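PDB 2PBZ: 5-formaminoimidazole-4-carboxamide-1-(Beta)-D-ribofuranosyl 5'-monophosphate synthetase from Thermococcus kodakarensis, which binds ATP and is probably a magnesium- or manganese-dependent ligase that forms a carbon-nitrogen bond in purine (IMP) biosynthesis. Local coordinates for residues E120-I132 and P159-L171. Sequence-based numbering, arbitrary orientation.
Sequences EDAKPDELYFVRI and PYRVERFIPGVYL. With ATP (adenosine-5'-triphosphate), chain D.
F129 and E163 form the hydrogen-bonded antiparallel pair that joins strands 128-131 and 161-164: F129 N gives to E163 O at 2.8 Å, and E163 N returns a nearly straight bond to F129 O. R131 N adds a third backbone bond, to R161 O.

The charged side chains on the F129 face form a network. R131 bends at chi2 and chi3 to bring NH2 within 2.8 Å of E163 OE2, guanidinium and carboxylate being turned 81° apart. R161 NH1 donates to E163 OE2 at 3.0 Å, the oxygen lying in the plane of the R161 guanidinium, while R161 NH2 pairs with D103; two arginines thus hold the buried carboxylate.

Apolar contacts continue past the strands. L127 CD2 sits squarely over one face of the F165 ring, 4.3 Å from its centroid, and ATP C2 lies over the opposite face.

The adenine is read by backbone: I166 N donates to ATP N1 at 2.8 Å, and ATP N6 donates to R164 O. F129 lays its ring against the base, CE2 3.4 Å from ATP C8. Y170 covers the ribose with its ring face and bonds through OH to I166 O; an alanine here would probably leave that carbonyl without this donor and take away the ring face that lies against the ribose. Adenine held between two antiparallel sheets and recognised by the backbone of the segment joining them is characteristic of the ATP-grasp fold.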
loop_
_atom_site.group_PDB
_atom_site.type_symbol
_atom_site.label_atom_id
_atom_site.label_comp_id
_atom_site.label_asym_id
_atom_site.label_seq_id
_atom_site.Cartn_x
_atom_site.Cartn_y
_atom_site.Cartn_z
ATOM N N GLU A 120 5.416 -9.514 37.936
ATOM C CA GLU A 120 5.786 -10.904 38.163
ATOM C C GLU A 120 6.499 -11.305 36.882
ATOM O O GLU A 120 6.248 -12.373 36.318
ATOM C CB GLU A 120 4.553 -11.789 38.340
ATOM C CG GLU A 120 3.669 -11.419 39.509
ATOM C CD GLU A 120 2.473 -12.336 39.611
ATOM O OE1 GLU A 120 2.662 -13.543 39.850
ATOM O OE2 GLU A 120 1.341 -11.849 39.440
ATOM N N ASP A 121 7.381 -10.408 36.444
ATOM C CA ASP A 121 8.197 -10.523 35.233
ATOM C C ASP A 121 9.047 -11.794 35.034
ATOM O O ASP A 121 8.665 -12.924 35.382
ATOM C CB ASP A 121 9.158 -9.344 35.194
ATOM C CG ASP A 121 10.158 -9.400 36.338
ATOM O OD1 ASP A 121 11.089 -8.551 36.395
ATOM O OD2 ASP A 121 9.988 -10.322 37.187
ATOM N N ALA A 122 10.224 -11.559 34.460
ATOM C CA ALA A 122 11.201 -12.592 34.192
ATOM C C ALA A 122 12.513 -11.845 33.894
ATOM O O ALA A 122 13.342 -12.271 33.059
ATOM C CB ALA A 122 10.761 -13.433 33.001
ATOM N N LYS A 123 12.659 -10.717 34.590
ATOM C CA LYS A 123 13.821 -9.835 34.513
ATOM C C LYS A 123 15.137 -10.591 34.283
ATOM O O LYS A 123 15.489 -11.486 35.062
ATOM C CB LYS A 123 13.923 -9.059 35.828
ATOM C CG LYS A 123 13.885 -9.970 37.053
ATOM C CD LYS A 123 13.681 -9.183 38.360
ATOM C CE LYS A 123 13.414 -10.113 39.565
ATOM N NZ LYS A 123 14.581 -10.992 39.906
ATOM N N PRO A 124 15.890 -10.231 33.226
ATOM C CA PRO A 124 15.591 -9.177 32.249
ATOM C C PRO A 124 15.261 -9.829 30.904
ATOM O O PRO A 124 14.723 -10.943 30.854
ATOM C CB PRO A 124 16.909 -8.423 32.184
ATOM C CG PRO A 124 17.889 -9.581 32.133
ATOM C CD PRO A 124 17.325 -10.592 33.153
ATOM N N ASP A 125 15.626 -9.143 29.823
ATOM C CA ASP A 125 15.382 -9.644 28.468
ATOM C C ASP A 125 13.916 -10.078 28.314
ATOM O O ASP A 125 13.518 -10.649 27.284
ATOM C CB ASP A 125 16.336 -10.822 28.139
ATOM C CG ASP A 125 16.430 -11.118 26.617
ATOM O OD1 ASP A 125 15.471 -11.711 26.036
ATOM O OD2 ASP A 125 17.469 -10.740 26.007
ATOM N N GLU A 126 13.123 -9.822 29.352
ATOM C CA GLU A 126 11.700 -10.116 29.327
ATOM C C GLU A 126 11.078 -8.725 29.343
ATOM O O GLU A 126 10.779 -8.177 30.413
ATOM C CB GLU A 126 11.266 -10.887 30.571
ATOM C CG GLU A 126 9.816 -11.345 30.518
ATOM C CD GLU A 126 9.589 -12.458 29.511
ATOM O OE1 GLU A 126 10.036 -12.303 28.344
ATOM O OE2 GLU A 126 8.971 -13.485 29.881
ATOM N N LEU A 127 10.937 -8.130 28.161
ATOM C CA LEU A 127 10.337 -6.809 28.062
ATOM C C LEU A 127 8.822 -6.902 28.031
ATOM O O LEU A 127 8.251 -7.952 27.717
ATOM C CB LEU A 127 10.843 -6.082 26.816
ATOM C CG LEU A 127 11.377 -6.949 25.674
ATOM C CD1 LEU A 127 10.321 -7.966 25.223
ATOM C CD2 LEU A 127 11.801 -6.040 24.528
ATOM N N TYR A 128 8.174 -5.797 28.375
ATOM C CA TYR A 128 6.720 -5.750 28.393
ATOM C C TYR A 128 6.210 -4.442 27.794
ATOM O O TYR A 128 6.950 -3.466 27.688
ATOM C CB TYR A 128 6.211 -5.899 29.829
ATOM C CG TYR A 128 6.578 -7.213 30.466
ATOM C CD1 TYR A 128 7.779 -7.377 31.151
ATOM C CD2 TYR A 128 5.713 -8.298 30.395
ATOM C CE1 TYR A 128 8.094 -8.606 31.760
ATOM C CE2 TYR A 128 6.026 -9.518 30.994
ATOM C CZ TYR A 128 7.206 -9.662 31.671
ATOM O OH TYR A 128 7.476 -10.855 32.284
ATOM N N PHE A 129 4.942 -4.439 27.402
ATOM C CA PHE A 129 4.318 -3.261 26.827
ATOM C C PHE A 129 3.441 -2.631 27.908
ATOM O O PHE A 129 2.746 -3.339 28.626
ATOM C CB PHE A 129 3.455 -3.660 25.621
ATOM C CG PHE A 129 2.987 -2.489 24.786
ATOM C CD1 PHE A 129 3.882 -1.791 23.964
ATOM C CD2 PHE A 129 1.652 -2.071 24.838
ATOM C CE1 PHE A 129 3.456 -0.692 23.208
ATOM C CE2 PHE A 129 1.209 -0.970 24.086
ATOM C CZ PHE A 129 2.117 -0.278 23.269
ATOM N N VAL A 130 3.496 -1.309 28.029
ATOM C CA VAL A 130 2.678 -0.578 28.999
ATOM C C VAL A 130 1.646 0.227 28.201
ATOM O O VAL A 130 2.017 1.124 27.441
ATOM C CB VAL A 130 3.535 0.403 29.826
ATOM C CG1 VAL A 130 2.670 1.100 30.859
ATOM C CG2 VAL A 130 4.683 -0.330 30.483
ATOM N N ARG A 131 0.365 -0.092 28.363
ATOM C CA ARG A 131 -0.690 0.602 27.628
ATOM C C ARG A 131 -1.261 1.798 28.372
ATOM O O ARG A 131 -1.104 1.903 29.581
ATOM C CB ARG A 131 -1.821 -0.373 27.286
ATOM C CG ARG A 131 -2.816 0.183 26.278
ATOM C CD ARG A 131 -2.559 -0.351 24.875
ATOM N NE ARG A 131 -2.865 -1.771 24.809
ATOM C CZ ARG A 131 -4.060 -2.286 25.102
ATOM N NH1 ARG A 131 -5.053 -1.481 25.479
ATOM N NH2 ARG A 131 -4.266 -3.610 25.025
ATOM N N ILE A 132 -1.923 2.689 27.628
ATOM C CA ILE A 132 -2.545 3.924 28.155
ATOM C C ILE A 132 -1.637 4.682 29.118
ATOM O O ILE A 132 -0.535 5.111 28.749
ATOM C CB ILE A 132 -3.891 3.641 28.879
ATOM C CG1 ILE A 132 -4.964 3.220 27.865
ATOM C CG2 ILE A 132 -4.355 4.890 29.645
ATOM C CD1 ILE A 132 -6.384 3.248 28.427
ATOM N N PRO A 159 -3.154 5.788 34.983
ATOM C CA PRO A 159 -4.061 4.708 34.586
ATOM C C PRO A 159 -3.428 3.900 33.445
ATOM O O PRO A 159 -3.276 4.401 32.313
ATOM C CB PRO A 159 -5.309 5.463 34.158
ATOM C CG PRO A 159 -4.722 6.660 33.476
ATOM C CD PRO A 159 -3.553 7.063 34.365
ATOM N N TYR A 160 -3.052 2.654 33.743
ATOM C CA TYR A 160 -2.381 1.818 32.756
ATOM C C TYR A 160 -2.535 0.326 33.024
ATOM O O TYR A 160 -3.218 -0.099 33.966
ATOM C CB TYR A 160 -0.892 2.160 32.741
ATOM C CG TYR A 160 -0.240 1.831 34.052
ATOM C CD1 TYR A 160 0.098 0.515 34.371
ATOM C CD2 TYR A 160 -0.033 2.824 35.013
ATOM C CE1 TYR A 160 0.621 0.187 35.617
ATOM C CE2 TYR A 160 0.495 2.512 36.273
ATOM C CZ TYR A 160 0.819 1.188 36.569
ATOM O OH TYR A 160 1.335 0.860 37.798
ATOM N N ARG A 161 -1.853 -0.460 32.193
ATOM C CA ARG A 161 -1.879 -1.913 32.269
ATOM C C ARG A 161 -0.575 -2.387 31.635
ATOM O O ARG A 161 -0.028 -1.708 30.766
ATOM C CB ARG A 161 -3.080 -2.442 31.485
ATOM C CG ARG A 161 -2.959 -3.885 31.045
ATOM C CD ARG A 161 -3.869 -4.202 29.833
ATOM N NE ARG A 161 -5.303 -4.255 30.145
ATOM C CZ ARG A 161 -6.216 -4.805 29.345
ATOM N NH1 ARG A 161 -5.847 -5.343 28.188
ATOM N NH2 ARG A 161 -7.493 -4.839 29.705
ATOM N N VAL A 162 -0.077 -3.542 32.076
ATOM C CA VAL A 162 1.170 -4.101 31.561
ATOM C C VAL A 162 0.862 -5.364 30.795
ATOM O O VAL A 162 0.181 -6.255 31.304
ATOM C CB VAL A 162 2.137 -4.443 32.698
ATOM C CG1 VAL A 162 3.500 -4.826 32.127
ATOM C CG2 VAL A 162 2.263 -3.260 33.639
ATOM N N GLU A 163 1.365 -5.454 29.567
ATOM C CA GLU A 163 1.085 -6.623 28.744
ATOM C C GLU A 163 2.344 -7.302 28.265
ATOM O O GLU A 163 3.405 -6.682 28.176
ATOM C CB GLU A 163 0.208 -6.227 27.546
ATOM C CG GLU A 163 -0.965 -5.329 27.923
ATOM C CD GLU A 163 -1.928 -5.069 26.774
ATOM O OE1 GLU A 163 -1.479 -4.668 25.667
ATOM O OE2 GLU A 163 -3.151 -5.253 26.991
ATOM N N ARG A 164 2.210 -8.594 27.973
ATOM C CA ARG A 164 3.309 -9.414 27.477
ATOM C C ARG A 164 3.747 -8.790 26.157
ATOM O O ARG A 164 2.907 -8.444 25.329
ATOM C CB ARG A 164 2.805 -10.841 27.240
ATOM C CG ARG A 164 3.876 -11.878 26.906
ATOM C CD ARG A 164 4.726 -12.203 28.135
ATOM N NE ARG A 164 5.585 -13.374 27.931
ATOM C CZ ARG A 164 6.607 -13.430 27.074
ATOM N NH1 ARG A 164 6.919 -12.372 26.321
ATOM N NH2 ARG A 164 7.321 -14.553 26.965
ATOM N N PHE A 165 5.050 -8.622 25.964
ATOM C CA PHE A 165 5.533 -8.047 24.720
ATOM C C PHE A 165 5.375 -9.072 23.603
ATOM O O PHE A 165 5.792 -10.229 23.746
ATOM C CB PHE A 165 6.999 -7.686 24.827
ATOM C CG PHE A 165 7.539 -7.007 23.597
ATOM C CD1 PHE A 165 7.520 -5.614 23.496
ATOM C CD2 PHE A 165 8.077 -7.753 22.545
ATOM C CE1 PHE A 165 8.034 -4.962 22.370
ATOM C CE2 PHE A 165 8.594 -7.107 21.411
ATOM C CZ PHE A 165 8.573 -5.704 21.327
ATOM N N ILE A 166 4.787 -8.658 22.488
ATOM C CA ILE A 166 4.599 -9.571 21.368
ATOM C C ILE A 166 5.118 -8.949 20.080
ATOM O O ILE A 166 4.622 -7.908 19.643
ATOM C CB ILE A 166 3.113 -9.932 21.172
ATOM C CG1 ILE A 166 2.552 -10.575 22.447
ATOM C CG2 ILE A 166 2.969 -10.876 19.996
ATOM C CD1 ILE A 166 1.033 -10.733 22.436
ATOM N N PRO A 167 6.136 -9.566 19.459
ATOM C CA PRO A 167 6.660 -8.999 18.210
ATOM C C PRO A 167 5.962 -9.692 17.054
ATOM O O PRO A 167 5.746 -10.900 17.109
ATOM C CB PRO A 167 8.150 -9.345 18.264
ATOM C CG PRO A 167 8.369 -9.894 19.715
ATOM C CD PRO A 167 7.067 -10.564 19.994
ATOM N N GLY A 168 5.554 -8.958 16.027
ATOM C CA GLY A 168 4.927 -9.664 14.925
ATOM C C GLY A 168 3.683 -9.072 14.316
ATOM O O GLY A 168 2.574 -9.433 14.682
ATOM N N VAL A 169 3.884 -8.180 13.358
ATOM C CA VAL A 169 2.808 -7.521 12.649
ATOM C C VAL A 169 1.503 -7.293 13.408
ATOM O O VAL A 169 0.850 -8.221 13.923
ATOM C CB VAL A 169 2.482 -8.247 11.320
ATOM C CG1 VAL A 169 1.921 -9.615 11.583
ATOM C CG2 VAL A 169 1.504 -7.407 10.515
ATOM N N TYR A 170 1.130 -6.020 13.459
ATOM C CA TYR A 170 -0.090 -5.596 14.109
ATOM C C TYR A 170 -1.099 -5.256 13.031
ATOM O O TYR A 170 -0.877 -4.388 12.185
ATOM C CB TYR A 170 0.196 -4.418 15.040
ATOM C CG TYR A 170 0.780 -4.923 16.333
ATOM C CD1 TYR A 170 2.060 -5.478 16.368
ATOM C CD2 TYR A 170 0.003 -4.988 17.492
ATOM C CE1 TYR A 170 2.549 -6.095 17.518
ATOM C CE2 TYR A 170 0.483 -5.606 18.645
ATOM C CZ TYR A 170 1.751 -6.163 18.652
ATOM O OH TYR A 170 2.204 -6.816 19.774
ATOM N N LEU A 171 -2.206 -5.986 13.075
ATOM C CA LEU A 171 -3.270 -5.858 12.103
ATOM C C LEU A 171 -4.528 -5.235 12.658
ATOM O O LEU A 171 -4.987 -5.570 13.742
ATOM C CB LEU A 171 -3.574 -7.244 11.546
ATOM C CG LEU A 171 -2.324 -7.920 10.972
ATOM C CD1 LEU A 171 -2.593 -9.415 10.804
ATOM C CD2 LEU A 171 -1.937 -7.265 9.644
HETATM P PG ATP D . -4.715 4.871 21.965
HETATM O O1G ATP D . -5.469 4.004 22.966
HETATM O O2G ATP D . -4.344 6.312 22.694
HETATM O O3G ATP D . -5.643 5.150 20.641
HETATM P PB ATP D . -3.669 2.675 20.779
HETATM O O1B ATP D . -4.382 1.785 21.727
HETATM O O2B ATP D . -4.570 2.917 19.450
HETATM O O3B ATP D . -3.340 4.107 21.504
HETATM P PA ATP D . -2.171 0.603 19.616
HETATM O O1A ATP D . -2.928 0.588 18.343
HETATM O O2A ATP D . -2.712 -0.546 20.600
HETATM O O3A ATP D . -2.222 2.074 20.379
HETATM O "O5'" ATP D . -0.589 0.446 19.355
HETATM C "C5'" ATP D . -0.290 -0.703 18.622
HETATM C "C4'" ATP D . 1.222 -0.639 18.444
HETATM O "O4'" ATP D . 1.928 -0.657 19.728
HETATM C "C3'" ATP D . 1.754 -1.787 17.587
HETATM O "O3'" ATP D . 2.356 -1.260 16.432
HETATM C "C2'" ATP D . 2.747 -2.540 18.443
HETATM O "O2'" ATP D . 4.057 -2.487 17.846
HETATM C "C1'" ATP D . 2.713 -1.870 19.830
HETATM N N9 ATP D . 2.109 -2.839 20.773
HETATM C C8 ATP D . 0.815 -2.852 21.254
HETATM N N7 ATP D . 0.638 -3.846 22.060
HETATM C C5 ATP D . 1.797 -4.551 22.153
HETATM C C6 ATP D . 2.223 -5.712 22.872
HETATM N N6 ATP D . 1.320 -6.380 23.704
HETATM N N1 ATP D . 3.521 -6.150 22.714
HETATM C C2 ATP D . 4.399 -5.513 21.915
HETATM N N3 ATP D . 4.030 -4.416 21.233
HETATM C C4 ATP D . 2.765 -3.909 21.332
#